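Protein-tyrosine-phosphatase (Vibrio vulnificus, PDB 7DHF) probably hydrolyses phosphotyrosine in proteins to tyrosine and phosphate, as a member of the low-molecular-weight protein tyrosine phosphatases. Local coordinates at residues Ile40-Ser45 with His70-Leu75; Asn6-Val11 with Lys33-Ala38; Ile86-Lys91 with Thr108-Gln113; Glu23-Lys28 with Asn63-Glu68. The protein carries 1 engineered substitution. One frame throughout, in Å; residues are numbered along the deposited sequence.

Contact 1: residues Ile40-Ser45 with His70-Leu75; sequences IAAEKS and HQSQQL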
# COMPACT_ATOMS: atom_id res chain seq x y z
N ILE A 40 -1.22 7.65 -5.65
CA ILE A 40 -0.63 8.82 -6.30
C ILE A 40 -1.55 9.37 -7.38
O ILE A 40 -1.53 10.57 -7.66
CB ILE A 40 0.76 8.45 -6.86
CG1 ILE A 40 1.74 8.20 -5.71
CG2 ILE A 40 1.29 9.55 -7.78
CD1 ILE A 40 2.97 7.43 -6.12
N ALA A 41 -2.35 8.51 -8.01
CA ALA A 41 -3.20 8.91 -9.13
C ALA A 41 -4.65 8.49 -8.90
O ALA A 41 -5.39 8.27 -9.86
CB ALA A 41 -2.67 8.35 -10.45
N ALA A 42 -5.07 8.37 -7.64
CA ALA A 42 -6.43 7.93 -7.37
C ALA A 42 -7.45 8.90 -7.94
O ALA A 42 -8.47 8.49 -8.51
CB ALA A 42 -6.63 7.77 -5.86
N GLU A 43 -7.20 10.21 -7.81
CA GLU A 43 -8.16 11.20 -8.28
C GLU A 43 -8.23 11.22 -9.80
O GLU A 43 -9.32 11.17 -10.38
CB GLU A 43 -7.79 12.58 -7.72
CG GLU A 43 -8.93 13.59 -7.72
CD GLU A 43 -8.72 14.73 -6.74
OE1 GLU A 43 -7.62 14.82 -6.15
OE2 GLU A 43 -9.65 15.55 -6.55
N LYS A 44 -7.07 11.29 -10.47
CA LYS A 44 -7.05 11.29 -11.93
C LYS A 44 -7.63 10.01 -12.51
O LYS A 44 -8.17 10.02 -13.63
CB LYS A 44 -5.62 11.48 -12.44
CG LYS A 44 -5.10 12.90 -12.37
CD LYS A 44 -3.85 13.05 -13.22
CE LYS A 44 -3.25 14.44 -13.09
NZ LYS A 44 -2.73 14.69 -11.72
N SER A 45 -7.51 8.90 -11.79
CA SER A 45 -8.07 7.63 -12.23
C SER A 45 -9.57 7.53 -11.97
O SER A 45 -10.17 6.51 -12.33
CB SER A 45 -7.35 6.47 -11.54
OG SER A 45 -5.96 6.50 -11.82
N HIS A 70 -12.96 -0.49 2.43
CA HIS A 70 -11.90 0.40 2.00
C HIS A 70 -12.47 1.46 1.07
O HIS A 70 -13.41 1.21 0.31
CB HIS A 70 -10.81 -0.38 1.27
CG HIS A 70 -9.76 0.49 0.65
ND1 HIS A 70 -8.82 1.15 1.39
CD2 HIS A 70 -9.53 0.82 -0.64
CE1 HIS A 70 -8.04 1.85 0.59
NE2 HIS A 70 -8.44 1.66 -0.65
N GLN A 71 -11.90 2.66 1.14
CA GLN A 71 -12.22 3.74 0.22
C GLN A 71 -10.93 4.32 -0.32
O GLN A 71 -10.10 4.83 0.45
CB GLN A 71 -13.03 4.84 0.93
CG GLN A 71 -14.40 4.40 1.40
CD GLN A 71 -15.11 5.49 2.17
OE1 GLN A 71 -14.60 6.00 3.17
NE2 GLN A 71 -16.30 5.87 1.70
N SER A 72 -10.74 4.24 -1.63
CA SER A 72 -9.56 4.80 -2.26
C SER A 72 -9.47 6.30 -1.99
O SER A 72 -10.47 7.02 -2.05
CB SER A 72 -9.61 4.56 -3.77
OG SER A 72 -8.58 5.26 -4.44
N GLN A 73 -8.26 6.76 -1.67
CA GLN A 73 -8.02 8.18 -1.44
C GLN A 73 -6.75 8.63 -2.15
O GLN A 73 -5.84 7.83 -2.40
CB GLN A 73 -7.94 8.53 0.05
CG GLN A 73 -6.62 8.16 0.73
CD GLN A 73 -6.59 8.58 2.18
OE1 GLN A 73 -7.09 9.65 2.54
NE2 GLN A 73 -6.01 7.74 3.03
N GLN A 74 -6.70 9.92 -2.44
CA GLN A 74 -5.60 10.53 -3.18
C GLN A 74 -4.46 10.91 -2.23
O GLN A 74 -4.69 11.40 -1.12
CB GLN A 74 -6.09 11.78 -3.90
CG GLN A 74 -5.01 12.65 -4.53
CD GLN A 74 -4.27 11.94 -5.65
OE1 GLN A 74 -4.86 11.24 -6.46
NE2 GLN A 74 -2.95 12.12 -5.68
N LEU A 75 -3.23 10.69 -2.69
CA LEU A 75 -2.06 11.10 -1.93
C LEU A 75 -1.90 12.61 -2.04
O LEU A 75 -1.87 13.17 -3.14
CB LEU A 75 -0.83 10.41 -2.49
CG LEU A 75 0.49 10.69 -1.76
CD1 LEU A 75 0.54 9.92 -0.45
CD2 LEU A 75 1.66 10.31 -2.64
O HOH W 1 -4.58 11.92 -9.18
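Gln74 reaches Ile40 and Glu43 because its CG stands anti to the backbone N (chi1 171°) and a bend at chi2 (64°) brings CD up to the turn at 40-45. Its NE2 donates to Ile40 O at 2.9 Å, meeting that oxygen from above the carbonyl plane, while Ile40 O lies in the plane of the Gln74 amide. The second N-H of NE2 goes to Leu75 O at 3.0 Å, which fixes the rotation of the group. Glu43 N points almost straight at Gln74 OE1 (2.9 Å, 173° at the hydrogen) and lies in its carbonyl plane. A water donates to Gln74 OE1 and accepts from Lys44 N. Glutamine suits the place because a single flat group can serve both a carbonyl and an N-H of an irregular turn. Ala42 is small enough for its CB to lie 3.5 Å from Gln73 O and as close to Ser72 OG, a hydroxyl bonded to Gly14 O. Through that bond and backbone bonds from Ile40 to Ala12 and Ala41 to Val13, both loops lean on the phosphate-binding loop, which starts at the predicted nucleophile position, Ala12 (engineered here). Ile40 CG1 lies beside Leu75 CD2, though Leu75 has two conformers and the touch is less certain. The contact joins the loop after strand 34-39 to that before helix 77-80, Ile40 and Leu75 both packing on helix 92-100 and strand 7-12.

Contact 2: residues Asn6-Val11 with Lys33-Ala38; sequences NKILVV and KTVASA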
# COMPACT_ATOMS: atom_id res chain seq x y z
N ASN A 6 5.03 5.01 14.04
CA ASN A 6 3.77 4.57 14.61
C ASN A 6 2.61 4.63 13.63
O ASN A 6 1.71 3.78 13.71
CB ASN A 6 3.42 5.42 15.84
CG ASN A 6 4.42 5.23 16.96
OD1 ASN A 6 4.91 4.13 17.19
ND2 ASN A 6 4.74 6.32 17.65
N LYS A 7 2.60 5.60 12.73
CA LYS A 7 1.57 5.73 11.70
C LYS A 7 2.22 5.45 10.35
O LYS A 7 3.20 6.11 9.99
CB LYS A 7 0.95 7.12 11.73
CG LYS A 7 0.25 7.45 13.04
CD LYS A 7 -0.39 8.84 13.01
CE LYS A 7 -1.60 8.89 12.09
NZ LYS A 7 -2.18 10.25 12.01
N ILE A 8 1.67 4.49 9.61
CA ILE A 8 2.27 3.99 8.39
C ILE A 8 1.28 4.18 7.25
O ILE A 8 0.11 3.78 7.36
CB ILE A 8 2.65 2.50 8.53
CG1 ILE A 8 3.58 2.29 9.73
CG2 ILE A 8 3.30 1.99 7.25
CD1 ILE A 8 3.68 0.86 10.18
N LEU A 9 1.75 4.75 6.14
CA LEU A 9 0.93 4.97 4.95
C LEU A 9 1.49 4.13 3.82
O LEU A 9 2.64 4.32 3.41
CB LEU A 9 0.94 6.45 4.57
CG LEU A 9 0.00 6.85 3.42
CD1 LEU A 9 -1.46 6.74 3.84
CD2 LEU A 9 0.32 8.26 2.94
N VAL A 10 0.68 3.20 3.31
CA VAL A 10 1.06 2.36 2.18
C VAL A 10 0.57 3.04 0.91
O VAL A 10 -0.62 3.37 0.79
CB VAL A 10 0.47 0.95 2.33
CG1 VAL A 10 0.87 0.07 1.15
CG2 VAL A 10 0.91 0.33 3.64
N VAL A 11 1.47 3.24 -0.05
CA VAL A 11 1.18 4.07 -1.21
C VAL A 11 1.43 3.30 -2.50
O VAL A 11 2.45 2.61 -2.64
CB VAL A 11 2.01 5.38 -1.18
CG1 VAL A 11 1.86 6.15 -2.49
CG2 VAL A 11 1.58 6.24 -0.01
N LYS A 33 0.20 -0.34 15.62
CA LYS A 33 0.43 0.76 14.70
C LYS A 33 -0.89 1.13 14.03
O LYS A 33 -1.86 0.37 14.06
CB LYS A 33 1.42 0.36 13.59
CG LYS A 33 2.71 -0.27 14.10
CD LYS A 33 3.57 0.72 14.83
CE LYS A 33 4.90 0.10 15.22
NZ LYS A 33 5.74 1.04 16.00
N THR A 34 -0.91 2.31 13.42
CA THR A 34 -2.04 2.75 12.61
C THR A 34 -1.57 2.75 11.16
O THR A 34 -0.61 3.44 10.82
CB THR A 34 -2.49 4.15 13.01
OG1 THR A 34 -2.85 4.17 14.40
CG2 THR A 34 -3.69 4.60 12.18
N VAL A 35 -2.24 1.96 10.33
CA VAL A 35 -1.85 1.79 8.93
C VAL A 35 -3.00 2.26 8.06
O VAL A 35 -4.15 1.88 8.28
CB VAL A 35 -1.48 0.33 8.60
CG1 VAL A 35 -0.81 0.25 7.24
CG2 VAL A 35 -0.58 -0.26 9.68
N ALA A 36 -2.68 3.09 7.06
CA ALA A 36 -3.63 3.55 6.06
C ALA A 36 -2.96 3.41 4.69
O ALA A 36 -1.83 2.93 4.57
CB ALA A 36 -4.05 4.99 6.33
N SER A 37 -3.66 3.84 3.64
CA SER A 37 -3.10 3.78 2.30
C SER A 37 -3.66 4.89 1.44
O SER A 37 -4.69 5.50 1.75
CB SER A 37 -3.33 2.41 1.65
OG SER A 37 -4.72 2.11 1.54
N ALA A 38 -2.96 5.16 0.34
CA ALA A 38 -3.37 6.20 -0.59
C ALA A 38 -2.75 5.93 -1.96
O ALA A 38 -1.81 5.15 -2.09
CB ALA A 38 -2.97 7.59 -0.10
O HOH W 2 4.00 1.05 18.10
O HOH W 3 -0.59 4.64 15.84
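Lys7 to Val11 and Thr34 to Ala38 pair as parallel strands, and backbone hydrogen bonds do most of the joining. Just before the pairing Thr34 N donates to Asn6 O, then Ile8 N to Thr34 O (2.8 Å); Ala36 N meets Ile8 O, Val10 N meets Ala36 O at 2.8 Å, and Ala38 N closes the ladder on Val10 O. CA-H...O contacts fill the gaps between them, as at Val35 CA to Ile8 O (3.2 Å). Apolar contacts follow the alternation of the strands. On one face Val10 CG2 touches Val35 CG1 at 4.0 Å, beta-branched valines, well suited to extended chain. On the other, Leu9 CG stands anti to the backbone N (chi1 -174°), and Leu9 CD1 lies 4.0 Å from Ala36 CB, a small methyl that lets the longer leucine lie across it. Polar side chains gather at the start of the two strands. Lys33 NZ, bonded also to Phe5 O and Leu149 O, makes a weak bond to Asn6 OD1 (3.4 Å). The pair forms the two strands of a beta-alpha-beta crossover: helix 18-29 covers the face bearing Ile8, Val10, Val35 and Ser37, Leu79 of helix 77-80 meets Leu9 and Ala38 on the other, and strand 85-88 flanks strand 7-12.

Contact 3: residues Ile86-Lys91 with Thr108-Gln113; sequences ILVMEK and TMLFGQ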
# COMPACT_ATOMS: atom_id res chain seq x y z
N ILE A 86 6.17 6.03 5.11
CA ILE A 86 5.45 5.81 3.86
C ILE A 86 6.15 4.68 3.12
O ILE A 86 7.36 4.73 2.91
CB ILE A 86 5.42 7.09 3.00
CG1 ILE A 86 4.75 8.23 3.78
CG2 ILE A 86 4.69 6.83 1.69
CD1 ILE A 86 4.87 9.58 3.11
N LEU A 87 5.38 3.67 2.73
CA LEU A 87 5.90 2.50 2.02
C LEU A 87 5.25 2.44 0.65
O LEU A 87 4.04 2.23 0.55
CB LEU A 87 5.63 1.22 2.81
CG LEU A 87 6.26 1.15 4.21
CD1 LEU A 87 5.87 -0.15 4.89
CD2 LEU A 87 7.77 1.28 4.14
N VAL A 88 6.05 2.61 -0.40
CA VAL A 88 5.55 2.61 -1.77
C VAL A 88 5.72 1.22 -2.37
O VAL A 88 6.63 0.46 -2.01
CB VAL A 88 6.23 3.68 -2.65
CG1 VAL A 88 5.93 5.07 -2.13
CG2 VAL A 88 7.74 3.44 -2.73
N MET A 89 4.85 0.89 -3.33
CA MET A 89 4.88 -0.44 -3.93
C MET A 89 5.93 -0.58 -5.02
O MET A 89 6.41 -1.69 -5.27
CB MET A 89 3.49 -0.79 -4.48
CG MET A 89 2.49 -1.15 -3.40
SD MET A 89 2.92 -2.71 -2.60
CE MET A 89 1.87 -2.66 -1.15
N GLU A 90 6.31 0.52 -5.68
CA GLU A 90 7.34 0.51 -6.70
C GLU A 90 8.34 1.63 -6.43
O GLU A 90 7.97 2.71 -5.96
CB GLU A 90 6.75 0.73 -8.11
CG GLU A 90 5.78 -0.35 -8.55
CD GLU A 90 5.18 -0.09 -9.92
OE1 GLU A 90 5.86 0.54 -10.76
OE2 GLU A 90 4.03 -0.50 -10.15
N LYS A 91 9.61 1.36 -6.74
CA LYS A 91 10.64 2.38 -6.53
C LYS A 91 10.30 3.67 -7.27
O LYS A 91 10.50 4.76 -6.74
CB LYS A 91 12.00 1.84 -6.98
CG LYS A 91 13.09 2.91 -7.12
CD LYS A 91 13.31 3.71 -5.84
CE LYS A 91 13.88 2.85 -4.73
NZ LYS A 91 14.89 3.60 -3.92
N THR A 108 10.03 8.04 3.20
CA THR A 108 9.47 7.19 2.15
C THR A 108 10.44 6.05 1.84
O THR A 108 11.60 6.30 1.49
CB THR A 108 9.15 8.00 0.90
OG1 THR A 108 8.16 8.99 1.20
CG2 THR A 108 8.63 7.10 -0.22
N MET A 109 9.96 4.82 1.98
CA MET A 109 10.75 3.62 1.77
C MET A 109 9.94 2.64 0.92
O MET A 109 8.78 2.89 0.60
CB MET A 109 11.15 3.01 3.12
CG MET A 109 11.85 4.02 4.04
SD MET A 109 12.28 3.36 5.66
CE MET A 109 12.85 4.84 6.49
N LEU A 110 10.57 1.53 0.55
CA LEU A 110 9.98 0.58 -0.39
C LEU A 110 9.26 -0.53 0.37
O LEU A 110 9.84 -1.15 1.26
CB LEU A 110 11.06 -0.02 -1.29
CG LEU A 110 10.57 -0.90 -2.43
CD1 LEU A 110 9.84 -0.08 -3.49
CD2 LEU A 110 11.73 -1.65 -3.06
N PHE A 111 8.01 -0.81 -0.02
CA PHE A 111 7.28 -1.88 0.63
C PHE A 111 8.05 -3.19 0.56
O PHE A 111 8.16 -3.91 1.56
CB PHE A 111 5.89 -2.04 0.01
CG PHE A 111 4.91 -2.76 0.90
CD1 PHE A 111 4.06 -2.06 1.73
CD2 PHE A 111 4.86 -4.15 0.91
CE1 PHE A 111 3.17 -2.72 2.55
CE2 PHE A 111 3.98 -4.82 1.73
CZ PHE A 111 3.13 -4.10 2.55
N GLY A 112 8.61 -3.51 -0.60
CA GLY A 112 9.37 -4.74 -0.77
C GLY A 112 10.85 -4.62 -0.48
O GLY A 112 11.66 -5.36 -1.06
N GLN A 113 11.23 -3.72 0.43
CA GLN A 113 12.66 -3.53 0.71
C GLN A 113 13.32 -4.84 1.12
O GLN A 113 14.46 -5.12 0.72
CB GLN A 113 12.87 -2.48 1.80
CG GLN A 113 14.31 -2.44 2.27
CD GLN A 113 14.67 -1.22 3.09
OE1 GLN A 113 13.84 -0.35 3.35
NE2 GLN A 113 15.93 -1.15 3.50
O HOH W 4 7.83 -2.98 -3.24
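Met89 lays its terminal methyl over the centre of the Phe111 ring: CE is 3.7 Å from the centroid and 13° off the ring normal, a CH-pi contact. SD sits more obliquely, 4.5 Å from the same centroid, giving a Met-aromatic contact. A bend at chi2 (-68°) turns SD toward the Phe111 side chain, and methionine's unbranched, polarisable end suits an aromatic face. Met89 also touches Ala12, the engineered residue at the predicted nucleophile position, and Glu90 OE2 makes a salt bridge with Arg18, a predicted active-site residue. Leu87 CB approaches the ring, 3.8 Å from Phe111 CD1. The backbones pair in parallel: Met109 N donates to Ile86 O (2.8 Å), Val88 N to Met109 O (2.9 Å), and Phe111 N to Val88 O (2.7 Å), the last bond reaching just past the strand into a type I turn from Leu110 to Gln113. A water links Met89 O to Gly112 N. Leu110 CD1 packs against the chain leaving strand 85-88, 3.6 Å from Lys91 N. Strands 85-88 and 108-110, joined through helix 92-100, form a beta-alpha-beta unit: that helix covers Ile86, Val88 and Thr108, whereas helix 128-146 packs on Leu87, Met109 and Phe111.

Contact 4: residues Glu23-Lys28 with Asn63-Glu68; sequences ERVLQK and NCVDVE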
# COMPACT_ATOMS: atom_id res chain seq x y z
N GLU A 23 -1.95 -2.28 3.21
CA GLU A 23 -2.47 -1.65 4.42
C GLU A 23 -3.01 -2.69 5.39
O GLU A 23 -2.65 -2.70 6.57
CB GLU A 23 -3.57 -0.65 4.06
CG GLU A 23 -4.31 -0.06 5.27
CD GLU A 23 -5.63 0.59 4.91
OE1 GLU A 23 -5.70 1.25 3.85
OE2 GLU A 23 -6.60 0.44 5.68
N ARG A 24 -3.90 -3.56 4.91
CA ARG A 24 -4.61 -4.46 5.81
C ARG A 24 -3.73 -5.63 6.25
O ARG A 24 -3.83 -6.09 7.39
CB ARG A 24 -5.90 -4.95 5.15
CG ARG A 24 -6.86 -3.83 4.78
CD ARG A 24 -7.37 -3.08 6.01
NE ARG A 24 -8.29 -2.00 5.64
CZ ARG A 24 -9.59 -2.15 5.42
NH1 ARG A 24 -10.16 -3.35 5.53
NH2 ARG A 24 -10.33 -1.11 5.08
N VAL A 25 -2.86 -6.12 5.36
CA VAL A 25 -1.90 -7.15 5.77
C VAL A 25 -1.00 -6.62 6.87
O VAL A 25 -0.80 -7.26 7.91
CB VAL A 25 -1.10 -7.66 4.56
CG1 VAL A 25 0.04 -8.58 5.01
CG2 VAL A 25 -2.01 -8.39 3.58
N LEU A 26 -0.44 -5.42 6.67
CA LEU A 26 0.44 -4.84 7.67
C LEU A 26 -0.31 -4.52 8.95
O LEU A 26 0.22 -4.70 10.05
CB LEU A 26 1.11 -3.59 7.09
CG LEU A 26 2.37 -3.08 7.80
CD1 LEU A 26 3.48 -4.12 7.77
CD2 LEU A 26 2.84 -1.78 7.16
N GLN A 27 -1.55 -4.03 8.83
CA GLN A 27 -2.33 -3.70 10.02
C GLN A 27 -2.55 -4.93 10.88
O GLN A 27 -2.50 -4.85 12.12
CB GLN A 27 -3.66 -3.07 9.62
CG GLN A 27 -4.50 -2.57 10.79
CD GLN A 27 -3.82 -1.43 11.53
OE1 GLN A 27 -4.03 -0.26 11.21
NE2 GLN A 27 -3.02 -1.77 12.53
N LYS A 28 -2.80 -6.08 10.25
CA LYS A 28 -3.00 -7.31 11.01
C LYS A 28 -1.72 -7.73 11.72
O LYS A 28 -1.77 -8.23 12.85
CB LYS A 28 -3.48 -8.42 10.07
CG LYS A 28 -3.80 -9.73 10.77
CD LYS A 28 -4.30 -10.76 9.77
CE LYS A 28 -4.45 -12.13 10.40
NZ LYS A 28 -4.71 -13.17 9.37
N ASN A 63 -6.88 -15.57 2.87
CA ASN A 63 -5.78 -15.59 3.82
C ASN A 63 -6.16 -14.92 5.14
O ASN A 63 -5.27 -14.57 5.93
CB ASN A 63 -4.55 -14.93 3.21
CG ASN A 63 -4.00 -15.71 2.03
OD1 ASN A 63 -3.19 -16.62 2.20
ND2 ASN A 63 -4.43 -15.35 0.83
N CYS A 64 -7.45 -14.73 5.38
CA CYS A 64 -7.94 -14.18 6.65
C CYS A 64 -7.45 -12.75 6.88
O CYS A 64 -7.15 -12.35 8.00
CB CYS A 64 -7.63 -15.08 7.84
SG CYS A 64 -8.56 -16.64 7.85
N VAL A 65 -7.39 -11.97 5.80
CA VAL A 65 -7.10 -10.54 5.86
C VAL A 65 -8.31 -9.81 5.29
O VAL A 65 -8.74 -10.09 4.17
CB VAL A 65 -5.81 -10.18 5.11
CG1 VAL A 65 -5.64 -8.67 5.02
CG2 VAL A 65 -4.60 -10.80 5.79
N ASP A 66 -8.83 -8.86 6.07
CA ASP A 66 -10.06 -8.15 5.73
C ASP A 66 -9.71 -6.87 4.97
O ASP A 66 -9.09 -5.96 5.53
CB ASP A 66 -10.83 -7.83 7.01
CG ASP A 66 -12.15 -7.14 6.75
OD1 ASP A 66 -12.40 -6.71 5.60
OD2 ASP A 66 -12.96 -7.04 7.69
N VAL A 67 -10.11 -6.80 3.70
CA VAL A 67 -9.96 -5.61 2.88
C VAL A 67 -11.33 -5.04 2.49
O VAL A 67 -11.46 -4.34 1.49
CB VAL A 67 -9.06 -5.86 1.66
CG1 VAL A 67 -8.56 -4.55 1.06
CG2 VAL A 67 -7.88 -6.75 2.03
N GLU A 68 -12.35 -5.34 3.29
CA GLU A 68 -13.65 -4.72 3.09
C GLU A 68 -13.65 -3.31 3.67
O GLU A 68 -12.77 -2.93 4.45
CB GLU A 68 -14.73 -5.55 3.80
CG GLU A 68 -14.97 -6.92 3.17
CD GLU A 68 -15.80 -6.85 1.91
OE1 GLU A 68 -16.28 -5.75 1.56
OE2 GLU A 68 -15.97 -7.90 1.26
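Arg24 meets the loop 63-68 with its whole length, starting with CB, which rests 3.7 Å from Val65 CG1. CG passes 3.2 Å from Asp66 O, and a bend at chi2 (-64°) keeps CD close to the same carbonyl. NE turns to its own helix, in a salt bridge with Glu23 OE2 at 3.0 Å. NH1 donates twice, to Asp66 O (2.8 Å) from above that carbonyl's plane and to Glu68 O (2.9 Å) within the plane of the latter. NH2 joins it on Glu68 O at 3.1 Å, so two nitrogens grip one oxygen end-on. All three acceptors lie at the guanidinium edge, so arginine, with donors spread round a flat rim, suits this site. Within the loop, Asp66 OD1 accepts from Glu68 N in an Asx turn. The extended Lys28 chain brings NZ to Cys64 O (2.9 Å). Cys64, at positive phi, is the C-prime residue of a Schellman motif ending helix 54-61; an interchain disulfide there has been seen in a structure of this protein, the assembly here being a single chain. Val25 CG2 packs against Val65 CG1. The contact straps helix 18-29 to the end of helix 54-61, Tyr135 of helix 128-146 meeting both valines.

How the contacts relate
From the N terminus, contact 2 closes first, bringing strand 34-39 beside strand 7-12 after the crossover helix 18-29. Contact 4 opens on that helix, inside the loop of contact 2, and closes at residues 63-68, so the two cross; Glu23 and Gln27 also bond to strand 34-39. Contact 1 opens after contact 2 closes and ends beyond contact 4, crossing it in turn, with Gln73 bonded to Ser37. Contact 3 follows in series, closing the second beta-alpha-beta unit, and strand 85-88 pairs with strand 7-12. Contacts 2 and 3 build the four-stranded parallel sheet, while contact 1 draws together two parts of the long connection between strands 34-39 and 85-88, and contact 4 ties it to helix 18-29.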